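Local atomic coordinates of trimethylamine-N-oxide reductase (Haemophilus influenzae, PDB entry 7L5I), a protein that probably reduces S- and N-oxides such as trimethylamine N-oxide at a molybdenum centre held by two molybdopterin guanine dinucleotide cofactors. Residues W199-I209 and Y234-K243; G392-I400 and F600-K608. All blocks are in the same frame, centred on the assembly; numbering follows the deposited sequence. Where two conformers were deposited one is given.

Contact 1 of 2, residues W199-I209 and Y234-K243; sequences WESILESSDII and YFKKFQASGK
Lys243 NZ is gripped by two main-chain oxygens: it donates 2.8 Å to Leu203 O in the last turn of helix 199-205 and 2.7 Å to Ser206 O just beyond it, above both carbonyl planes. A bend at chi3 turns the ammonium back onto this helix end and the residue after it, where the carbonyl oxygens would probably favour its positive charge. Helices 199-205 and 234-240 run nearly parallel, 9° apart, as neighbours against the parallel sheet that contains strands 208-212 and 244-249, a Rossmann-like alpha/beta unit of the molybdopterin oxidoreductase fold. Between them sits an aromatic cluster. Trp199 and Tyr234 lie in almost parallel planes but slid apart, each setting its own CB over the other's ring, with Tyr234 CB 3.4 Å from Trp199 CD2. The far edge of the indole points into the face of Phe235 in a T-shaped pair, planes at 78°, with CZ2 over the phenyl centre. One turn further along, Phe238, its CG anti to the backbone N (chi1 -169°), reaches toward the sheet and takes Ile209 CD1 over one face, 3.6 Å from Phe238 CD2. Leu203 divides its branches, CD1 at the Tyr234 edge and CD2 against the Phe238 backbone. Near the start of helix 199-205, Tyr234 OH donates to OE2 of partly exposed Glu200 at 2.7 Å, from above the carboxylate plane.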
loop_
_atom_site.group_PDB
_atom_site.type_symbol
_atom_site.label_atom_id
_atom_site.label_comp_id
_atom_site.label_asym_id
_atom_site.label_seq_id
_atom_site.Cartn_x
_atom_site.Cartn_y
_atom_site.Cartn_z
ATOM N N TRP A 199 17.190 -11.211 -9.148
ATOM C CA TRP A 199 16.348 -12.232 -9.775
ATOM C C TRP A 199 17.155 -13.191 -10.648
ATOM O O TRP A 199 16.773 -14.345 -10.801
ATOM C CB TRP A 199 15.262 -11.568 -10.624
ATOM C CG TRP A 199 13.878 -11.650 -10.036
ATOM C CD1 TRP A 199 13.110 -10.614 -9.581
ATOM C CD2 TRP A 199 13.103 -12.845 -9.839
ATOM N NE1 TRP A 199 11.897 -11.099 -9.121
ATOM C CE2 TRP A 199 11.871 -12.458 -9.288
ATOM C CE3 TRP A 199 13.330 -14.201 -10.105
ATOM C CZ2 TRP A 199 10.869 -13.392 -8.973
ATOM C CZ3 TRP A 199 12.328 -15.118 -9.816
ATOM C CH2 TRP A 199 11.133 -14.706 -9.238
ATOM N N GLU A 200 18.266 -12.740 -11.249
ATOM C CA GLU A 200 19.082 -13.686 -12.007
ATOM C C GLU A 200 19.663 -14.760 -11.094
ATOM O O GLU A 200 19.808 -15.921 -11.505
ATOM C CB GLU A 200 20.213 -12.967 -12.747
ATOM C CG GLU A 200 19.718 -11.994 -13.823
ATOM C CD GLU A 200 18.987 -12.677 -14.994
ATOM O OE1 GLU A 200 19.107 -13.912 -15.156
ATOM O OE2 GLU A 200 18.303 -11.965 -15.769
ATOM N N SER A 201 19.982 -14.401 -9.854
ATOM C CA SER A 201 20.451 -15.387 -8.882
ATOM C C SER A 201 19.342 -16.366 -8.510
ATOM O O SER A 201 19.596 -17.564 -8.354
ATOM C CB SER A 201 20.988 -14.655 -7.655
ATOM O OG SER A 201 21.446 -15.520 -6.627
ATOM N N ILE A 202 18.108 -15.867 -8.329
ATOM C CA ILE A 202 16.980 -16.752 -8.047
ATOM C C ILE A 202 16.791 -17.738 -9.206
ATOM O O ILE A 202 16.670 -18.952 -9.006
ATOM C CB ILE A 202 15.692 -15.938 -7.822
ATOM C CG1 ILE A 202 15.844 -14.895 -6.708
ATOM C CG2 ILE A 202 14.509 -16.864 -7.505
ATOM C CD1 ILE A 202 16.428 -15.410 -5.447
ATOM N N LEU A 203 16.758 -17.220 -10.435
ATOM C CA LEU A 203 16.499 -18.084 -11.582
ATOM C C LEU A 203 17.531 -19.191 -11.673
ATOM O O LEU A 203 17.206 -20.337 -11.967
ATOM C CB LEU A 203 16.516 -17.264 -12.873
ATOM C CG LEU A 203 15.400 -16.288 -13.203
ATOM C CD1 LEU A 203 15.655 -15.667 -14.576
ATOM C CD2 LEU A 203 14.070 -16.995 -13.186
ATOM N N GLU A 204 18.787 -18.857 -11.419
ATOM C CA GLU A 204 19.886 -19.789 -11.569
ATOM C C GLU A 204 19.985 -20.749 -10.398
ATOM O O GLU A 204 20.280 -21.934 -10.592
ATOM C CB GLU A 204 21.172 -18.957 -11.727
ATOM C CG GLU A 204 22.445 -19.733 -11.865
ATOM C CD GLU A 204 23.643 -18.812 -12.044
ATOM O OE1 GLU A 204 23.703 -17.766 -11.361
ATOM O OE2 GLU A 204 24.516 -19.123 -12.882
ATOM N N SER A 205 19.725 -20.279 -9.176
ATOM C CA SER A 205 20.093 -21.030 -7.994
ATOM C C SER A 205 18.961 -21.416 -7.061
ATOM O O SER A 205 19.178 -22.307 -6.240
ATOM C CB SER A 205 21.125 -20.247 -7.155
ATOM O OG SER A 205 22.363 -20.180 -7.835
ATOM N N SER A 206 17.780 -20.780 -7.128
ATOM C CA SER A 206 16.698 -21.179 -6.235
ATOM C C SER A 206 15.981 -22.425 -6.756
ATOM O O SER A 206 15.523 -22.457 -7.897
ATOM C CB SER A 206 15.659 -20.072 -6.064
ATOM O OG SER A 206 16.210 -18.895 -5.483
ATOM N N ASP A 207 15.854 -23.434 -5.899
ATOM C CA ASP A 207 15.021 -24.588 -6.225
ATOM C C ASP A 207 13.551 -24.360 -5.889
ATOM O O ASP A 207 12.665 -24.942 -6.529
ATOM C CB ASP A 207 15.506 -25.812 -5.454
ATOM C CG ASP A 207 16.923 -26.180 -5.789
ATOM O OD1 ASP A 207 17.216 -26.327 -7.003
ATOM O OD2 ASP A 207 17.733 -26.336 -4.833
ATOM N N ILE A 208 13.285 -23.571 -4.851
ATOM C CA ILE A 208 11.945 -23.300 -4.366
ATOM C C ILE A 208 11.850 -21.812 -4.081
ATOM O O ILE A 208 12.741 -21.260 -3.422
ATOM C CB ILE A 208 11.612 -24.083 -3.081
ATOM C CG1 ILE A 208 11.852 -25.580 -3.263
ATOM C CG2 ILE A 208 10.167 -23.800 -2.614
ATOM C CD1 ILE A 208 11.665 -26.369 -1.957
ATOM N N ILE A 209 10.768 -21.181 -4.518
ATOM C CA ILE A 209 10.379 -19.876 -3.991
ATOM C C ILE A 209 9.038 -20.029 -3.294
ATOM O O ILE A 209 8.115 -20.654 -3.824
ATOM C CB ILE A 209 10.337 -18.777 -5.063
ATOM C CG1 ILE A 209 9.284 -19.023 -6.129
ATOM C CG2 ILE A 209 11.720 -18.644 -5.727
ATOM C CD1 ILE A 209 9.288 -17.929 -7.226
ATOM N N TYR A 234 9.987 -11.925 -14.579
ATOM C CA TYR A 234 10.876 -12.864 -13.896
ATOM C C TYR A 234 10.098 -13.990 -13.233
ATOM O O TYR A 234 10.525 -15.152 -13.271
ATOM C CB TYR A 234 11.744 -12.143 -12.861
ATOM C CG TYR A 234 13.029 -11.575 -13.421
ATOM C CD1 TYR A 234 14.026 -12.421 -13.907
ATOM C CD2 TYR A 234 13.262 -10.201 -13.415
ATOM C CE1 TYR A 234 15.211 -11.914 -14.417
ATOM C CE2 TYR A 234 14.448 -9.683 -13.920
ATOM C CZ TYR A 234 15.415 -10.541 -14.412
ATOM O OH TYR A 234 16.590 -10.013 -14.896
ATOM N N PHE A 235 8.942 -13.686 -12.626
ATOM C CA PHE A 235 8.128 -14.757 -12.056
ATOM C C PHE A 235 7.697 -15.745 -13.135
ATOM O O PHE A 235 7.676 -16.965 -12.914
ATOM C CB PHE A 235 6.908 -14.177 -11.353
ATOM C CG PHE A 235 7.170 -13.769 -9.913
ATOM C CD1 PHE A 235 7.333 -14.728 -8.937
ATOM C CD2 PHE A 235 7.251 -12.427 -9.564
ATOM C CE1 PHE A 235 7.577 -14.379 -7.632
ATOM C CE2 PHE A 235 7.503 -12.055 -8.255
ATOM C CZ PHE A 235 7.677 -13.035 -7.277
ATOM N N LYS A 236 7.334 -15.231 -14.310
ATOM C CA LYS A 236 6.953 -16.100 -15.422
ATOM C C LYS A 236 8.123 -16.968 -15.868
ATOM O O LYS A 236 7.945 -18.156 -16.173
ATOM C CB LYS A 236 6.425 -15.256 -16.583
ATOM C CG LYS A 236 5.089 -14.553 -16.283
ATOM C CD LYS A 236 3.910 -15.494 -16.428
ATOM C CE LYS A 236 3.650 -15.793 -17.891
ATOM N NZ LYS A 236 2.435 -16.624 -18.026
ATOM N N LYS A 237 9.327 -16.389 -15.935
ATOM C CA LYS A 237 10.498 -17.173 -16.301
ATOM C C LYS A 237 10.757 -18.261 -15.281
ATOM O O LYS A 237 11.139 -19.394 -15.639
ATOM C CB LYS A 237 11.726 -16.278 -16.415
ATOM C CG LYS A 237 11.755 -15.382 -17.610
ATOM C CD LYS A 237 13.124 -14.733 -17.722
ATOM C CE LYS A 237 13.102 -13.541 -18.655
ATOM N NZ LYS A 237 13.712 -12.330 -18.013
ATOM N N PHE A 238 10.605 -17.935 -13.994
ATOM C CA PHE A 238 10.852 -18.943 -12.977
ATOM C C PHE A 238 9.853 -20.073 -13.125
ATOM O O PHE A 238 10.222 -21.255 -13.032
ATOM C CB PHE A 238 10.797 -18.362 -11.577
ATOM C CG PHE A 238 11.302 -19.305 -10.514
ATOM C CD1 PHE A 238 12.649 -19.317 -10.173
ATOM C CD2 PHE A 238 10.458 -20.160 -9.861
ATOM C CE1 PHE A 238 13.122 -20.158 -9.194
ATOM C CE2 PHE A 238 10.941 -21.021 -8.874
ATOM C CZ PHE A 238 12.262 -21.024 -8.552
ATOM N N GLN A 239 8.581 -19.736 -13.355
ATOM C CA GLN A 239 7.581 -20.770 -13.580
ATOM C C GLN A 239 7.965 -21.642 -14.768
ATOM O O GLN A 239 7.869 -22.876 -14.710
ATOM C CB GLN A 239 6.200 -20.160 -13.828
ATOM C CG GLN A 239 5.114 -21.245 -14.059
ATOM C CD GLN A 239 3.995 -20.818 -14.996
ATOM O OE1 GLN A 239 4.018 -19.720 -15.554
ATOM N NE2 GLN A 239 2.998 -21.689 -15.168
ATOM N N ALA A 240 8.366 -21.007 -15.871
ATOM C CA ALA A 240 8.667 -21.737 -17.097
ATOM C C ALA A 240 9.875 -22.633 -16.942
ATOM O O ALA A 240 10.023 -23.589 -17.710
ATOM C CB ALA A 240 8.885 -20.760 -18.249
ATOM N N SER A 241 10.734 -22.360 -15.956
ATOM C CA SER A 241 11.859 -23.236 -15.672
ATOM C C SER A 241 11.438 -24.518 -14.964
ATOM O O SER A 241 12.264 -25.429 -14.811
ATOM C CB SER A 241 12.895 -22.485 -14.826
ATOM O OG SER A 241 12.527 -22.530 -13.464
ATOM N N GLY A 242 10.183 -24.634 -14.548
ATOM C CA GLY A 242 9.717 -25.841 -13.922
ATOM C C GLY A 242 10.037 -25.974 -12.459
ATOM O O GLY A 242 9.674 -26.988 -11.853
ATOM N N LYS A 243 10.702 -24.989 -11.858
ATOM C CA LYS A 243 11.029 -25.104 -10.443
ATOM C C LYS A 243 9.819 -24.751 -9.590
ATOM O O LYS A 243 8.813 -24.259 -10.080
ATOM C CB LYS A 243 12.256 -24.256 -10.132
ATOM C CG LYS A 243 13.470 -24.874 -10.848
ATOM C CD LYS A 243 14.799 -24.379 -10.372
ATOM C CE LYS A 243 15.092 -23.048 -10.959
ATOM N NZ LYS A 243 16.421 -22.549 -10.479
HETATM O O HOH W 1 16.327 -14.140 -17.251
#

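Contact 2 of 2, residues G392-I400 and F600-K608; sequences GVPTATGGI and FEAGEAAKK
Pro394 and Ala602 meet through their CB atoms, 3.8 Å apart, in the close-packed half of a surface contact between the loop after strand 381-383, at an edge of the parallel sheet, and the segment that runs from edge strand 598-599 of a mixed sheet into the short helix 604-608. The proline ring also lies against the later residues of that helix: its CB faces Ala606 O and its CG touches Lys607 CG, while Ala606 CB comes within 3.1 Å of Thr395 O. Small side chains let the backbones come very near, with Ala396 CA and Ala602 CA only 3.9 Å apart. Beside them Thr397 N donates to Glu601 O, 2.9 Å long and nearly straight at 172°, the one direct hydrogen bond across the contact. Farther along, Phe600 spreads over the glycines: Gly398 CA stands over the ring centre in a CH-pi contact, 3.8 Å from the centroid, and Gly399 O approaches CE2. The phenyl CG is anti to its own carbonyl carbon (chi1 -57°), which lays the ring along the loop, and Gly398, lacking a side chain, can press on its face. The looser side is bridged by water. Water 2 joins Thr395 O and Thr397 OG1 to Gly603 N at the N-cap position of the helix, 2.9 Å from that nitrogen; water 3 accepts from Thr395 N and donates to Ala606 O, and water 4 connects Thr397 O with Glu601 N. With no salt bridge, the two segments depend on close apolar packing, one direct bond and water bridges, mostly to backbone atoms.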
loop_
_atom_site.group_PDB
_atom_site.type_symbol
_atom_site.label_atom_id
_atom_site.label_comp_id
_atom_site.label_asym_id
_atom_site.label_seq_id
_atom_site.Cartn_x
_atom_site.Cartn_y
_atom_site.Cartn_z
ATOM N N GLY A 392 14.223 -6.909 -6.747
ATOM C CA GLY A 392 15.070 -7.940 -7.279
ATOM C C GLY A 392 15.455 -7.780 -8.727
ATOM O O GLY A 392 16.414 -8.408 -9.166
ATOM N N VAL A 393 14.736 -6.961 -9.486
ATOM C CA VAL A 393 15.176 -6.709 -10.859
ATOM C C VAL A 393 16.522 -6.011 -10.793
ATOM O O VAL A 393 16.657 -5.003 -10.074
ATOM C CB VAL A 393 14.152 -5.862 -11.619
ATOM C CG1 VAL A 393 14.671 -5.527 -13.021
ATOM C CG2 VAL A 393 12.845 -6.634 -11.699
ATOM N N PRO A 394 17.544 -6.500 -11.484
ATOM C CA PRO A 394 18.889 -5.960 -11.254
ATOM C C PRO A 394 18.971 -4.450 -11.461
ATOM O O PRO A 394 18.452 -3.899 -12.435
ATOM C CB PRO A 394 19.744 -6.720 -12.269
ATOM C CG PRO A 394 19.046 -8.031 -12.476
ATOM C CD PRO A 394 17.559 -7.676 -12.383
ATOM N N THR A 395 19.690 -3.792 -10.550
ATOM C CA THR A 395 19.852 -2.350 -10.597
ATOM C C THR A 395 20.678 -1.929 -11.806
ATOM O O THR A 395 21.811 -2.391 -11.987
ATOM C CB THR A 395 20.523 -1.850 -9.321
ATOM O OG1 THR A 395 19.842 -2.375 -8.169
ATOM C CG2 THR A 395 20.519 -0.329 -9.287
ATOM N N ALA A 396 20.144 -1.004 -12.597
ATOM C CA ALA A 396 20.844 -0.560 -13.792
ATOM C C ALA A 396 21.917 0.456 -13.432
ATOM O O ALA A 396 21.883 1.096 -12.369
ATOM C CB ALA A 396 19.872 0.058 -14.796
ATOM N N THR A 397 22.872 0.614 -14.346
ATOM C CA THR A 397 23.874 1.664 -14.234
ATOM C C THR A 397 23.427 2.882 -15.027
ATOM O O THR A 397 23.309 2.827 -16.260
ATOM C CB THR A 397 25.235 1.165 -14.735
ATOM O OG1 THR A 397 25.598 0.013 -13.955
ATOM C CG2 THR A 397 26.278 2.253 -14.573
ATOM N N GLY A 398 23.182 3.967 -14.329
ATOM C CA GLY A 398 22.741 5.176 -14.983
ATOM C C GLY A 398 22.691 6.308 -13.994
ATOM O O GLY A 398 23.647 6.525 -13.248
ATOM N N GLY A 399 21.574 7.021 -13.977
ATOM C CA GLY A 399 21.359 8.078 -12.997
ATOM C C GLY A 399 19.895 8.111 -12.628
ATOM O O GLY A 399 19.048 7.515 -13.308
ATOM N N ILE A 400 19.610 8.765 -11.509
ATOM C CA ILE A 400 18.259 8.856 -10.970
ATOM C C ILE A 400 17.844 10.323 -10.978
ATOM O O ILE A 400 18.587 11.194 -10.498
ATOM C CB ILE A 400 18.177 8.279 -9.545
ATOM C CG1 ILE A 400 18.588 6.799 -9.535
ATOM C CG2 ILE A 400 16.771 8.456 -8.998
ATOM C CD1 ILE A 400 18.753 6.267 -8.165
ATOM N N PHE A 600 18.538 2.304 -19.482
ATOM C CA PHE A 600 19.858 1.937 -18.993
ATOM C C PHE A 600 19.951 0.419 -18.937
ATOM O O PHE A 600 18.945 -0.281 -19.001
ATOM C CB PHE A 600 20.098 2.499 -17.594
ATOM C CG PHE A 600 19.942 3.985 -17.483
ATOM C CD1 PHE A 600 20.763 4.845 -18.198
ATOM C CD2 PHE A 600 18.997 4.530 -16.644
ATOM C CE1 PHE A 600 20.624 6.212 -18.086
ATOM C CE2 PHE A 600 18.858 5.893 -16.530
ATOM C CZ PHE A 600 19.681 6.739 -17.256
ATOM N N GLU A 601 21.169 -0.089 -18.751
ATOM C CA GLU A 601 21.418 -1.522 -18.693
ATOM C C GLU A 601 22.024 -1.889 -17.346
ATOM O O GLU A 601 22.739 -1.097 -16.744
ATOM C CB GLU A 601 22.368 -1.976 -19.811
ATOM C CG GLU A 601 21.799 -1.871 -21.207
ATOM C CD GLU A 601 22.846 -2.155 -22.269
ATOM O OE1 GLU A 601 24.036 -1.837 -22.033
ATOM O OE2 GLU A 601 22.484 -2.699 -23.335
ATOM N N ALA A 602 21.718 -3.099 -16.878
ATOM C CA ALA A 602 22.336 -3.630 -15.666
ATOM C C ALA A 602 23.634 -4.356 -16.003
ATOM O O ALA A 602 23.694 -5.137 -16.953
ATOM C CB ALA A 602 21.395 -4.602 -14.967
ATOM N N GLY A 603 24.653 -4.123 -15.190
ATOM C CA GLY A 603 25.922 -4.803 -15.339
ATOM C C GLY A 603 25.993 -6.123 -14.593
ATOM O O GLY A 603 25.079 -6.541 -13.876
ATOM N N GLU A 604 27.153 -6.765 -14.728
ATOM C CA GLU A 604 27.326 -8.085 -14.142
ATOM C C GLU A 604 27.252 -8.044 -12.620
ATOM O O GLU A 604 26.702 -8.965 -12.005
ATOM C CB GLU A 604 28.651 -8.694 -14.598
ATOM C CG GLU A 604 28.560 -9.393 -15.946
ATOM C CD GLU A 604 27.404 -10.388 -16.004
ATOM O OE1 GLU A 604 27.115 -11.043 -14.974
ATOM O OE2 GLU A 604 26.757 -10.483 -17.068
ATOM N N ALA A 605 27.755 -6.980 -11.988
ATOM C CA ALA A 605 27.701 -6.949 -10.526
ATOM C C ALA A 605 26.254 -6.942 -10.031
ATOM O O ALA A 605 25.883 -7.709 -9.132
ATOM C CB ALA A 605 28.452 -5.747 -9.985
ATOM N N ALA A 606 25.416 -6.095 -10.627
ATOM C CA ALA A 606 24.009 -6.054 -10.228
ATOM C C ALA A 606 23.310 -7.374 -10.520
ATOM O O ALA A 606 22.441 -7.807 -9.750
ATOM C CB ALA A 606 23.308 -4.909 -10.946
ATOM N N LYS A 607 23.634 -8.020 -11.640
ATOM C CA LYS A 607 22.963 -9.280 -11.953
ATOM C C LYS A 607 23.345 -10.379 -10.970
ATOM O O LYS A 607 22.580 -11.326 -10.780
ATOM C CB LYS A 607 23.293 -9.710 -13.379
ATOM C CG LYS A 607 22.581 -8.896 -14.438
ATOM C CD LYS A 607 23.167 -9.168 -15.804
ATOM C CE LYS A 607 22.415 -8.428 -16.891
ATOM N NZ LYS A 607 23.184 -8.488 -18.160
ATOM N N LYS A 608 24.509 -10.263 -10.327
ATOM C CA LYS A 608 24.979 -11.284 -9.400
ATOM C C LYS A 608 24.803 -10.912 -7.930
ATOM O O LYS A 608 25.243 -11.672 -7.061
ATOM C CB LYS A 608 26.473 -11.553 -9.667
ATOM C CG LYS A 608 26.715 -12.201 -11.032
ATOM C CD LYS A 608 28.177 -12.083 -11.415
ATOM C CE LYS A 608 28.610 -13.186 -12.361
ATOM N NZ LYS A 608 29.955 -13.668 -11.952
HETATM O O HOH W 2 24.276 -2.180 -13.024
HETATM O O HOH W 3 20.986 -5.805 -8.414
HETATM O O HOH W 4 23.469 1.649 -18.712
#

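Contact 1 is the more buried of the two, though it too lies toward the periphery: it packs two helices on the parallel sheet, joins segments close in sequence and buries 706 Å², with aromatic rings prominent. Contact 2 lies at the surface, brings together segments about 200 residues apart and buries 432 Å², with small residues, backbone and one phenylalanine. Its polar links rely on water, whereas contact 1 bonds its lysine and tyrosine ends directly to protein oxygens. The two adjoin each other: Trp199 N probably bonds to Gly392 O at 2.9 Å, Pro394 CD packs 3.6 Å from Tyr234 OH, and Lys607 O lies against Glu200 CB. The 392-400 loop thus touches both helices of contact 1.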